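Local coordinates for protein, Family 18 Chitinase (Crocus vernus, PDB 3SIM), which probably binds chitin and hydrolyses its glycosidic bonds, as a TIM-barrel glycosyl hydrolase of family 18 from a plant, at residues A[54-58]-A[59-63]. Residues are numbered along the deposited sequence; the frame is centred on the assembly and turned at random.
Sequences VFWDS and SILGP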
ATOM      1  N   VAL A  54      15.737  -1.378  -3.868  1.00 10.76           N
ATOM      2  CA  VAL A  54      15.032  -0.145  -3.626  1.00 11.38           C
ATOM      3  C   VAL A  54      14.724   0.626  -4.937  1.00 12.19           C
ATOM      4  O   VAL A  54      15.610   1.005  -5.563  1.00 13.45           O
ATOM      5  CB  VAL A  54      15.822   0.739  -2.642  1.00 11.49           C
ATOM      6  CG1 VAL A  54      15.347   2.150  -2.638  1.00 11.33           C
ATOM      7  CG2 VAL A  54      15.797   0.177  -1.259  1.00  9.67           C
ATOM      8  N   PHE A  55      13.472   0.800  -5.330  1.00 12.08           N
ATOM      9  CA  PHE A  55      13.156   1.497  -6.585  1.00 11.82           C
ATOM     10  C   PHE A  55      12.639   2.931  -6.496  1.00 11.87           C
ATOM     11  O   PHE A  55      12.454   3.582  -7.461  1.00 11.48           O
ATOM     12  CB  PHE A  55      12.328   0.625  -7.510  1.00 12.42           C
ATOM     13  CG  PHE A  55      13.085  -0.513  -8.122  1.00 14.28           C
ATOM     14  CD1 PHE A  55      13.216  -1.676  -7.457  1.00 14.87           C
ATOM     15  CD2 PHE A  55      13.668  -0.417  -9.357  1.00 14.86           C
ATOM     16  CE1 PHE A  55      13.907  -2.689  -7.977  1.00 16.99           C
ATOM     17  CE2 PHE A  55      14.343  -1.455  -9.892  1.00 13.78           C
ATOM     18  CZ  PHE A  55      14.477  -2.585  -9.200  1.00 15.62           C
ATOM     19  N   TRP A  56      12.382   3.377  -5.282  1.00 10.83           N
ATOM     20  CA  TRP A  56      12.200   4.788  -5.028  1.00 10.84           C
ATOM     21  C   TRP A  56      13.530   5.478  -4.916  1.00 11.74           C
ATOM     22  O   TRP A  56      14.538   4.835  -4.812  1.00 11.09           O
ATOM     23  CB  TRP A  56      11.341   5.124  -3.796  1.00 10.28           C
ATOM     24  CG  TRP A  56      11.936   4.860  -2.488  1.00  8.22           C
ATOM     25  CD1 TRP A  56      12.584   5.728  -1.700  1.00  7.71           C
ATOM     26  CD2 TRP A  56      11.942   3.637  -1.811  1.00  7.60           C
ATOM     27  NE1 TRP A  56      13.008   5.131  -0.576  1.00 10.25           N
ATOM     28  CE2 TRP A  56      12.615   3.835  -0.607  1.00  7.76           C
ATOM     29  CE3 TRP A  56      11.418   2.380  -2.086  1.00  8.12           C
ATOM     30  CZ2 TRP A  56      12.786   2.838   0.296  1.00 10.25           C
ATOM     31  CZ3 TRP A  56      11.594   1.412  -1.203  1.00  8.39           C
ATOM     32  CH2 TRP A  56      12.278   1.627  -0.025  1.00  8.94           C
ATOM     33  N   ASP A  57      13.474   6.786  -4.925  1.00 11.97           N
ATOM     34  CA  ASP A  57      14.661   7.634  -4.904  1.00 13.61           C
ATOM     35  C   ASP A  57      15.119   7.991  -3.465  1.00 12.95           C
ATOM     36  O   ASP A  57      14.596   8.868  -2.837  1.00 14.06           O
ATOM     37  CB  ASP A  57      14.443   8.856  -5.830  1.00 11.66           C
ATOM     38  CG  ASP A  57      15.690   9.753  -5.988  1.00 14.30           C
ATOM     39  OD1 ASP A  57      16.628   9.640  -5.281  1.00 14.51           O
ATOM     40  OD2 ASP A  57      15.660  10.588  -6.821  1.00 14.16           O
ATOM     41  N   SER A  58      16.143   7.288  -3.027  1.00 13.38           N
ATOM     42  CA  SER A  58      16.704   7.445  -1.703  1.00 14.20           C
ATOM     43  C   SER A  58      17.297   8.817  -1.426  1.00 15.05           C
ATOM     44  O   SER A  58      17.358   9.219  -0.352  1.00 14.85           O
ATOM     45  CB  SER A  58      17.675   6.341  -1.319  1.00 14.43           C
ATOM     46  OG  SER A  58      18.858   6.344  -2.010  1.00 13.57           O
ATOM     47  N   SER A  59      17.690   9.527  -2.449  1.00 15.31           N
ATOM     48  CA  SER A  59      18.141  10.861  -2.244  1.00 15.91           C
ATOM     49  C   SER A  59      17.068  11.895  -1.888  1.00 16.43           C
ATOM     50  O   SER A  59      17.344  12.937  -1.425  1.00 16.23           O
ATOM     51  CB  SER A  59      19.030  11.309  -3.349  1.00 16.12           C
ATOM     52  OG  SER A  59      18.285  11.936  -4.286  0.50 20.04           O
ATOM     53  N   ILE A  60      15.849  11.583  -2.224  1.00 15.63           N
ATOM     54  CA  ILE A  60      14.718  12.378  -1.809  1.00 16.10           C
ATOM     55  C   ILE A  60      13.974  11.798  -0.578  1.00 15.11           C
ATOM     56  O   ILE A  60      13.714  12.485   0.349  1.00 15.96           O
ATOM     57  CB  ILE A  60      13.759  12.624  -2.988  1.00 15.26           C
ATOM     58  CG1 ILE A  60      14.435  13.455  -4.070  1.00 18.76           C
ATOM     59  CG2 ILE A  60      12.529  13.325  -2.594  1.00 16.11           C
ATOM     60  CD1 ILE A  60      13.912  13.162  -5.348  1.00 18.46           C
ATOM     61  N   LEU A  61      13.609  10.532  -0.640  1.00 14.04           N
ATOM     62  CA  LEU A  61      13.075   9.766   0.478  1.00 12.83           C
ATOM     63  C   LEU A  61      14.110   8.840   1.192  1.00 12.54           C
ATOM     64  O   LEU A  61      14.110   7.663   0.990  1.00 12.92           O
ATOM     65  CB  LEU A  61      11.860   8.990   0.010  1.00 11.56           C
ATOM     66  CG  LEU A  61      10.965   9.828  -0.897  1.00 12.38           C
ATOM     67  CD1 LEU A  61       9.989   9.026  -1.615  1.00  9.95           C
ATOM     68  CD2 LEU A  61      10.343  10.955  -0.168  1.00 11.61           C
ATOM     69  N   GLY A  62      14.996   9.425   1.968  1.00 11.08           N
ATOM     70  CA  GLY A  62      15.958   8.700   2.715  1.00 11.93           C
ATOM     71  C   GLY A  62      15.757   8.582   4.218  1.00 12.08           C
ATOM     72  O   GLY A  62      14.843   9.131   4.778  1.00 12.21           O
ATOM     73  N   PRO A  63      16.726   7.905   4.833  1.00 12.87           N
ATOM     74  CA  PRO A  63      16.754   7.663   6.260  1.00 12.94           C
ATOM     75  C   PRO A  63      16.723   8.972   7.078  1.00 13.39           C
ATOM     76  O   PRO A  63      15.964   9.025   7.952  1.00 13.22           O
ATOM     77  CB  PRO A  63      18.062   6.881   6.442  1.00 13.34           C
ATOM     78  CG  PRO A  63      18.256   6.229   5.231  1.00 11.79           C
ATOM     79  CD  PRO A  63      17.706   7.049   4.167  1.00 12.12           C
TER
HETATM   80  O   HOH W   1      17.654  12.473  -7.001  1.00 21.25           O
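The indole of Trp56 reaches across a tight turn to the backbone of Leu61. Its NE1 donates to Leu61 O at 3.2 Å, with the oxygen in the ring plane at the edge and the N-H in the carbonyl plane, though bent at the hydrogen (142°). A chi1 of 71° sets CG between the backbone N and the carbonyl carbon, which brings the NE1 edge up to that oxygen. Tryptophan suits this buried place by offering both an N-H and a broad apolar surface: CD1 packs on Leu61 CB at 3.8 Å, while Val54 CG1 lies over one ring face. A phenylalanine here would probably leave Leu61 O without its indole donor and the end of the turn less firmly tied to the chain before it.

The backbone forms a type I beta turn, closed by Ile60 N donating to Asp57 O at 3.1 Å from well above the carbonyl plane. Leu61 N adds an i+4 bond to Asp57 O at 2.9 Å, nearly in line with the C=O bond, so one oxygen grips two successive amides.

On the exposed side the Asp57 carboxylate reaches forward to Ser59, its CG anti to the backbone N (chi1 -174°). OD1 accepts a weak bond from Ser59 N at 3.0 Å, closing an Asx turn, and lies as close to Ser59 OG; a water bridges OD2 and that hydroxyl. A short acid and a small hydroxyl fit this solvent-facing corner, and the Ile60 CD1 methyl lies against Asp57 OD2 at 3.4 Å.

The turn joins strand 53-54 to helix 63-72. Gly62 is the N-cap: a side chain there would crowd Ser58 O, and its N bonds to Gln65 OE1. Tyr117 meets the Trp56 ring edge-to-face, and Leu33 of strand 28-37 touches Trp56 and Leu61, seating the connection against the barrel.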